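Local coordinates for GTP-binding nuclear protein GSP1 (PDB 4DJT) that binds guanine nucleotides as a Ran-family small GTPase and probably takes part in nucleocytoplasmic transport, serving protein import into the nucleus and RNA export, at residues T25-R35 and N186-D195. Numbering follows the deposited sequence.
Sequences TTYINRVLDGR and NLEPTEVNYD. With MG (magnesium ion), chain D; GDP (guanosine-5'-diphosphate), chain C.
N29 and T190 meet where the contact is tightest, their side chains crossing at about a right angle. T190 OG1 donates to N29 OD1 at 2.6 Å, approaching from above the carbonyl plane, 52° out of it. T190 OG1 also accepts from V192 N, closing an ST turn, so it donates across the contact and accepts within its own segment. A chi1 of -176° swings the N29 amide away from its backbone N, and ND2 reaches V192 O at 2.8 Å, the acceptor close to the amide plane. Y194 brings a ring edge to the other end of this amide, CE2 lying 3.6 Å from N29 OD1, the two planes 61° apart. R30 and P189 form a single antiparallel bridge as a non-hydrogen-bonded pair, flanked by V31 N to E188 O and T190 N to N29 O; L32 N adds a separate bond to N186 O. R30 bends at chi3 so that NE reaches L187 O, and its NH2 turns back to Y27 O.

The fold is that of a P-loop small GTPase of the Ran family, and here the segment after helix 164-174 runs along the chain leaving the phosphate-binding helix. The D195 end of 186-195 reaches the magnesium site, where T25 OG1 binds the ion at 2.1 Å and D195 stands in the second shell, its carboxylate oxygens accepting from metal-bound waters. Y194 OH and T25 OG1 both bond D67 OD2, and Y194 OH also bonds H49.

Toward solvent the packing thins. R35, exposed, grips T190 O side-on, NE in the carbonyl plane and NH2 above it; V31 CG2, of the same segment, lies 3.6 Å above one guanidinium face, offset toward its rim. E191 OE2 stays 4.5 Å from R35 NH2, too far for a salt bridge.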
ATOM      1  N   THR A  25       6.729   0.040  -4.745  1.00 12.21           N
ATOM      2  CA  THR A  25       7.488   1.272  -4.890  1.00 12.56           C
ATOM      3  C   THR A  25       7.025   2.081  -6.085  1.00 12.52           C
ATOM      4  O   THR A  25       6.853   3.315  -5.982  1.00 12.85           O
ATOM      5  CB  THR A  25       9.002   0.941  -4.955  1.00 12.56           C
ATOM      6  OG1 THR A  25       9.367   0.263  -3.741  1.00 12.20           O
ATOM      7  CG2 THR A  25       9.819   2.200  -5.097  1.00 12.12           C
ATOM      8  N   THR A  26       6.728   1.408  -7.193  1.00 13.55           N
ATOM      9  CA  THR A  26       6.185   2.104  -8.380  1.00 14.09           C
ATOM     10  C   THR A  26       4.891   2.861  -8.051  1.00 13.84           C
ATOM     11  O   THR A  26       4.679   4.009  -8.516  1.00 14.53           O
ATOM     12  CB  THR A  26       6.004   1.146  -9.585  1.00 14.87           C
ATOM     13  OG1 THR A  26       7.267   0.494  -9.861  1.00 15.46           O
ATOM     14  CG2 THR A  26       5.555   1.931 -10.842  1.00 15.47           C
ATOM     15  N   TYR A  27       4.057   2.235  -7.224  1.00 13.49           N
ATOM     16  CA  TYR A  27       2.807   2.821  -6.788  1.00 13.70           C
ATOM     17  C   TYR A  27       3.022   4.101  -6.004  1.00 13.36           C
ATOM     18  O   TYR A  27       2.494   5.145  -6.382  1.00 13.29           O
ATOM     19  CB  TYR A  27       2.050   1.847  -5.930  1.00 13.69           C
ATOM     20  CG  TYR A  27       0.703   2.352  -5.407  1.00 13.68           C
ATOM     21  CD1 TYR A  27      -0.393   2.498  -6.266  1.00 14.04           C
ATOM     22  CD2 TYR A  27       0.508   2.592  -4.070  1.00 13.69           C
ATOM     23  CE1 TYR A  27      -1.621   2.911  -5.793  1.00 13.64           C
ATOM     24  CE2 TYR A  27      -0.722   3.008  -3.585  1.00 13.28           C
ATOM     25  CZ  TYR A  27      -1.783   3.176  -4.457  1.00 13.57           C
ATOM     26  OH  TYR A  27      -3.021   3.584  -3.947  1.00 13.90           O
ATOM     27  N   ILE A  28       3.830   4.037  -4.933  1.00 12.86           N
ATOM     28  CA  ILE A  28       3.870   5.124  -3.951  1.00 12.66           C
ATOM     29  C   ILE A  28       4.968   6.165  -4.187  1.00 12.53           C
ATOM     30  O   ILE A  28       4.853   7.273  -3.705  1.00 12.24           O
ATOM     31  CB  ILE A  28       4.026   4.578  -2.535  1.00 12.53           C
ATOM     32  CG1 ILE A  28       3.575   5.612  -1.473  1.00 13.09           C
ATOM     33  CG2 ILE A  28       5.448   4.050  -2.348  1.00 12.64           C
ATOM     34  CD1 ILE A  28       2.088   5.961  -1.504  1.00 13.61           C
ATOM     35  N   ASN A  29       6.046   5.793  -4.895  1.00 11.92           N
ATOM     36  CA  ASN A  29       7.253   6.608  -4.921  1.00 12.19           C
ATOM     37  C   ASN A  29       7.066   7.767  -5.951  1.00 13.01           C
ATOM     38  O   ASN A  29       7.742   7.824  -7.001  1.00 12.38           O
ATOM     39  CB  ASN A  29       8.447   5.744  -5.250  1.00 12.18           C
ATOM     40  CG  ASN A  29       9.764   6.495  -5.207  1.00 12.30           C
ATOM     41  OD1 ASN A  29       9.888   7.551  -4.575  1.00 12.51           O
ATOM     42  ND2 ASN A  29      10.742   5.964  -5.889  1.00 12.29           N
ATOM     43  N   ARG A  30       6.072   8.597  -5.632  1.00 13.56           N
ATOM     44  CA  ARG A  30       5.688   9.753  -6.419  1.00 14.87           C
ATOM     45  C   ARG A  30       5.847  10.982  -5.553  1.00 14.69           C
ATOM     46  O   ARG A  30       6.011  10.894  -4.346  1.00 14.89           O
ATOM     47  CB  ARG A  30       4.240   9.585  -6.931  1.00 16.89           C
ATOM     48  CG  ARG A  30       4.071   8.351  -7.803  1.00 18.86           C
ATOM     49  CD  ARG A  30       2.595   8.054  -8.121  1.00 22.04           C
ATOM     50  NE  ARG A  30       2.506   7.680  -9.511  1.00 26.36           N
ATOM     51  CZ  ARG A  30       2.518   6.441  -9.981  1.00 29.58           C
ATOM     52  NH1 ARG A  30       2.473   6.244 -11.298  1.00 32.67           N
ATOM     53  NH2 ARG A  30       2.491   5.404  -9.162  1.00 31.39           N
ATOM     54  N   VAL A  31       5.813  12.145  -6.167  1.00 15.29           N
ATOM     55  CA  VAL A  31       6.096  13.352  -5.420  1.00 15.30           C
ATOM     56  C   VAL A  31       5.135  13.535  -4.250  1.00 15.44           C
ATOM     57  O   VAL A  31       5.583  13.775  -3.126  1.00 15.60           O
ATOM     58  CB  VAL A  31       6.107  14.593  -6.340  1.00 16.29           C
ATOM     59  CG1 VAL A  31       6.109  15.867  -5.518  1.00 16.29           C
ATOM     60  CG2 VAL A  31       7.295  14.516  -7.303  1.00 16.35           C
ATOM     61  N   LEU A  32       3.829  13.370  -4.495  1.00 15.43           N
ATOM     62  CA  LEU A  32       2.811  13.476  -3.407  1.00 15.03           C
ATOM     63  C   LEU A  32       3.002  14.795  -2.656  1.00 15.94           C
ATOM     64  O   LEU A  32       3.059  15.828  -3.308  1.00 16.22           O
ATOM     65  CB  LEU A  32       2.877  12.233  -2.500  1.00 14.81           C
ATOM     66  CG  LEU A  32       2.783  10.917  -3.289  1.00 14.59           C
ATOM     67  CD1 LEU A  32       3.009   9.690  -2.386  1.00 14.27           C
ATOM     68  CD2 LEU A  32       1.421  10.798  -4.011  1.00 14.74           C
ATOM     69  N   ASP A  33       3.057  14.794  -1.312  1.00 15.88           N
ATOM     70  CA  ASP A  33       3.216  16.048  -0.557  1.00 16.86           C
ATOM     71  C   ASP A  33       4.557  16.696  -0.813  1.00 17.25           C
ATOM     72  O   ASP A  33       4.713  17.884  -0.528  1.00 18.87           O
ATOM     73  CB  ASP A  33       3.071  15.847   0.952  1.00 16.99           C
ATOM     74  CG  ASP A  33       1.681  15.521   1.360  1.00 17.22           C
ATOM     75  OD1 ASP A  33       0.795  15.518   0.468  1.00 17.69           O
ATOM     76  OD2 ASP A  33       1.482  15.257   2.562  1.00 17.10           O
ATOM     77  N   GLY A  34       5.506  15.942  -1.377  1.00 16.88           N
ATOM     78  CA  GLY A  34       6.800  16.492  -1.830  1.00 17.45           C
ATOM     79  C   GLY A  34       7.943  15.522  -1.506  1.00 17.32           C
ATOM     80  O   GLY A  34       7.829  14.695  -0.605  1.00 16.48           O
ATOM     81  N   ARG A  35       9.034  15.608  -2.255  1.00 17.71           N
ATOM     82  CA  ARG A  35      10.211  14.768  -1.948  1.00 18.34           C
ATOM     83  C   ARG A  35      10.776  15.019  -0.561  1.00 19.47           C
ATOM     84  O   ARG A  35      11.154  14.074   0.141  1.00 19.28           O
ATOM     85  CB  ARG A  35      11.308  15.005  -2.952  1.00 18.90           C
ATOM     86  CG  ARG A  35      10.959  14.522  -4.315  1.00 19.66           C
ATOM     87  CD  ARG A  35      12.120  14.778  -5.268  1.00 20.47           C
ATOM     88  NE  ARG A  35      11.764  14.388  -6.615  1.00 21.04           N
ATOM     89  CZ  ARG A  35      11.103  15.142  -7.477  1.00 20.89           C
ATOM     90  NH1 ARG A  35      10.697  16.367  -7.158  1.00 22.50           N
ATOM     91  NH2 ARG A  35      10.824  14.667  -8.655  1.00 21.25           N
ATOM     92  N   ASN A 186      -0.234  15.101  -6.556  1.00 23.55           N
ATOM     93  CA  ASN A 186       0.909  15.134  -7.510  1.00 23.36           C
ATOM     94  C   ASN A 186       1.451  13.722  -7.711  1.00 22.10           C
ATOM     95  O   ASN A 186       2.032  13.130  -6.776  1.00 20.87           O
ATOM     96  CB  ASN A 186       2.023  16.063  -7.025  1.00 23.84           C
ATOM     97  CG  ASN A 186       3.150  16.209  -8.039  1.00 24.75           C
ATOM     98  OD1 ASN A 186       3.449  15.286  -8.789  1.00 25.25           O
ATOM     99  ND2 ASN A 186       3.777  17.367  -8.065  1.00 25.87           N
ATOM    100  N   LEU A 187       1.239  13.178  -8.900  1.00 20.77           N
ATOM    101  CA  LEU A 187       1.536  11.754  -9.155  1.00 21.29           C
ATOM    102  C   LEU A 187       2.810  11.558  -9.939  1.00 19.98           C
ATOM    103  O   LEU A 187       3.056  10.464 -10.481  1.00 19.50           O
ATOM    104  CB  LEU A 187       0.369  11.081  -9.871  1.00 21.78           C
ATOM    105  CG  LEU A 187      -0.950  11.042  -9.101  1.00 22.82           C
ATOM    106  CD1 LEU A 187      -2.090  10.654 -10.046  1.00 23.65           C
ATOM    107  CD2 LEU A 187      -0.837  10.084  -7.923  1.00 22.47           C
ATOM    108  N   GLU A 188       3.629  12.606 -10.028  1.00 19.42           N
ATOM    109  CA  GLU A 188       4.856  12.495 -10.776  0.70 20.17           C
ATOM    110  C   GLU A 188       5.830  11.557 -10.046  1.00 18.46           C
ATOM    111  O   GLU A 188       5.978  11.623  -8.833  1.00 16.56           O
ATOM    112  CB  GLU A 188       5.476  13.864 -11.045  0.70 21.86           C
ATOM    113  CG  GLU A 188       4.654  14.678 -12.021  0.70 23.65           C
ATOM    114  CD  GLU A 188       5.094  16.124 -12.182  0.70 26.44           C
ATOM    115  OE1 GLU A 188       5.957  16.633 -11.417  0.70 28.54           O
ATOM    116  OE2 GLU A 188       4.556  16.765 -13.106  0.70 30.14           O
ATOM    117  N   PRO A 189       6.417  10.609 -10.798  1.00 17.78           N
ATOM    118  CA  PRO A 189       7.463   9.754 -10.202  1.00 17.05           C
ATOM    119  C   PRO A 189       8.579  10.602  -9.610  1.00 16.54           C
ATOM    120  O   PRO A 189       8.972  11.597 -10.219  1.00 17.31           O
ATOM    121  CB  PRO A 189       7.980   8.937 -11.402  1.00 17.99           C
ATOM    122  CG  PRO A 189       6.815   8.884 -12.352  1.00 18.97           C
ATOM    123  CD  PRO A 189       6.089  10.201 -12.180  1.00 18.99           C
ATOM    124  N   THR A 190       9.099  10.223  -8.440  1.00 15.25           N
ATOM    125  CA  THR A 190      10.135  11.026  -7.784  1.00 15.28           C
ATOM    126  C   THR A 190      11.477  11.019  -8.482  1.00 16.23           C
ATOM    127  O   THR A 190      12.259  11.949  -8.295  1.00 16.16           O
ATOM    128  CB  THR A 190      10.437  10.563  -6.361  1.00 14.35           C
ATOM    129  OG1 THR A 190      10.841   9.195  -6.379  1.00 13.90           O
ATOM    130  CG2 THR A 190       9.193  10.694  -5.438  1.00 13.86           C
ATOM    131  N   GLU A 191      11.776   9.932  -9.188  1.00 16.80           N
ATOM    132  CA  GLU A 191      13.118   9.664  -9.731  1.00 18.06           C
ATOM    133  C   GLU A 191      14.161   9.436  -8.611  1.00 17.46           C
ATOM    134  O   GLU A 191      15.381   9.556  -8.827  1.00 17.91           O
ATOM    135  CB  GLU A 191      13.548  10.785 -10.712  1.00 20.13           C
ATOM    136  CG  GLU A 191      12.482  11.099 -11.748  1.00 22.02           C
ATOM    137  CD  GLU A 191      12.868  12.241 -12.682  1.00 24.76           C
ATOM    138  OE1 GLU A 191      13.901  12.125 -13.350  1.00 27.39           O
ATOM    139  OE2 GLU A 191      12.127  13.259 -12.718  1.00 29.06           O
ATOM    140  N   VAL A 192      13.680   9.064  -7.416  1.00 16.48           N
ATOM    141  CA  VAL A 192      14.532   8.767  -6.283  1.00 15.94           C
ATOM    142  C   VAL A 192      14.510   7.264  -6.089  1.00 15.55           C
ATOM    143  O   VAL A 192      13.462   6.671  -5.792  1.00 15.66           O
ATOM    144  CB  VAL A 192      14.067   9.435  -4.968  1.00 15.51           C
ATOM    145  CG1 VAL A 192      14.992   9.027  -3.811  1.00 15.41           C
ATOM    146  CG2 VAL A 192      14.019  10.963  -5.135  1.00 15.91           C
ATOM    147  N   ASN A 193      15.649   6.639  -6.332  1.00 15.57           N
ATOM    148  CA  ASN A 193      15.790   5.231  -6.024  1.00 16.02           C
ATOM    149  C   ASN A 193      16.407   5.057  -4.649  1.00 15.07           C
ATOM    150  O   ASN A 193      17.574   5.394  -4.429  1.00 14.74           O
ATOM    151  CB  ASN A 193      16.673   4.539  -7.053  1.00 17.79           C
ATOM    152  CG  ASN A 193      17.153   3.186  -6.566  1.00 19.22           C
ATOM    153  OD1 ASN A 193      16.380   2.428  -5.978  1.00 19.26           O
ATOM    154  ND2 ASN A 193      18.470   2.883  -6.798  1.00 21.96           N
ATOM    155  N   TYR A 194      15.631   4.510  -3.717  1.00 14.44           N
ATOM    156  CA  TYR A 194      16.109   4.284  -2.377  1.00 13.95           C
ATOM    157  C   TYR A 194      16.275   2.789  -2.072  1.00 14.88           C
ATOM    158  O   TYR A 194      16.505   2.411  -0.902  1.00 15.49           O
ATOM    159  CB  TYR A 194      15.199   4.947  -1.323  1.00 13.22           C
ATOM    160  CG  TYR A 194      13.738   4.705  -1.476  1.00 12.49           C
ATOM    161  CD1 TYR A 194      13.149   3.503  -1.054  1.00 12.03           C
ATOM    162  CD2 TYR A 194      12.916   5.677  -2.046  1.00 12.54           C
ATOM    163  CE1 TYR A 194      11.795   3.284  -1.219  1.00 12.30           C
ATOM    164  CE2 TYR A 194      11.569   5.466  -2.188  1.00 12.38           C
ATOM    165  CZ  TYR A 194      11.008   4.266  -1.740  1.00 12.23           C
ATOM    166  OH  TYR A 194       9.675   4.036  -1.886  1.00 12.65           O
ATOM    167  N   ASP A 195      16.184   1.959  -3.106  1.00 15.26           N
ATOM    168  CA  ASP A 195      16.197   0.526  -2.902  1.00 15.87           C
ATOM    169  C   ASP A 195      17.633   0.078  -2.617  1.00 15.64           C
ATOM    170  O   ASP A 195      18.572   0.513  -3.273  1.00 15.00           O
ATOM    171  CB  ASP A 195      15.726  -0.230  -4.151  1.00 16.70           C
ATOM    172  CG  ASP A 195      14.266  -0.093  -4.426  1.00 17.07           C
ATOM    173  OD1 ASP A 195      13.540   0.606  -3.693  1.00 16.34           O
ATOM    174  OD2 ASP A 195      13.827  -0.720  -5.394  1.00 18.66           O
TER
HETATM  175 MG    MG D 302      10.119  -1.662  -3.489  1.00 12.21          MG
HETATM  176  PB  GDP C 301       8.275  -3.667  -5.420  1.00 13.64           P
HETATM  177  O1B GDP C 301       8.536  -2.308  -4.750  1.00 11.67           O
HETATM  178  O2B GDP C 301       6.959  -4.321  -5.034  1.00 12.83           O
HETATM  179  O3B GDP C 301       9.503  -4.574  -5.369  1.00 13.09           O
HETATM  180  O3A GDP C 301       8.138  -3.433  -7.014  1.00 13.89           O
HETATM  181  PA  GDP C 301       8.694  -2.236  -7.906  1.00 15.68           P
HETATM  182  O1A GDP C 301       7.847  -0.984  -7.786  1.00 14.46           O
HETATM  183  O2A GDP C 301      10.169  -2.138  -7.672  1.00 15.43           O
HETATM  184  O5' GDP C 301       8.448  -2.726  -9.392  1.00 16.12           O
HETATM  185  C5' GDP C 301       8.973  -4.007  -9.788  1.00 17.59           C
HETATM  186  C4' GDP C 301       8.999  -4.043 -11.305  1.00 19.44           C
HETATM  187  O4' GDP C 301       7.671  -4.074 -11.787  1.00 19.89           O
HETATM  188  C3' GDP C 301       9.618  -2.810 -11.905  1.00 21.72           C
HETATM  189  O3' GDP C 301      10.292  -3.189 -13.088  1.00 26.15           O
HETATM  190  C2' GDP C 301       8.473  -1.927 -12.295  1.00 22.20           C
HETATM  191  O2' GDP C 301       8.722  -1.077 -13.431  1.00 24.27           O
HETATM  192  C1' GDP C 301       7.417  -2.965 -12.600  1.00 21.20           C
HETATM  193  N9  GDP C 301       6.083  -2.461 -12.304  1.00 24.06           N
HETATM  194  C8  GDP C 301       5.595  -1.971 -11.142  1.00 22.34           C
HETATM  195  N7  GDP C 301       4.302  -1.596 -11.310  1.00 21.61           N
HETATM  196  C5  GDP C 301       3.945  -1.912 -12.553  1.00 22.48           C
HETATM  197  C6  GDP C 301       2.728  -1.804 -13.377  1.00 24.90           C
HETATM  198  O6  GDP C 301       1.647  -1.329 -12.919  1.00 20.98           O
HETATM  199  N1  GDP C 301       2.802  -2.245 -14.651  1.00 25.48           N
HETATM  200  C2  GDP C 301       3.947  -2.763 -15.177  1.00 28.50           C
HETATM  201  N2  GDP C 301       3.968  -3.181 -16.443  1.00 31.66           N
HETATM  202  N3  GDP C 301       5.093  -2.882 -14.478  1.00 27.42           N
HETATM  203  C4  GDP C 301       5.127  -2.473 -13.197  1.00 25.43           C
HETATM  204  O   HOH W   1      -0.187  16.434  -4.172  1.00 20.63           O
HETATM  205  O   HOH W   2      11.630  -0.850  -2.403  1.00 11.42           O
HETATM  206  O   HOH W   3      11.235  -1.559  -5.270  1.00 11.97           O
HETATM  207  O   HOH W   4       8.970  -1.753  -1.734  1.00 12.17           O
HETATM  208  O   HOH W   5      10.750  -3.682  -3.065  1.00 13.11           O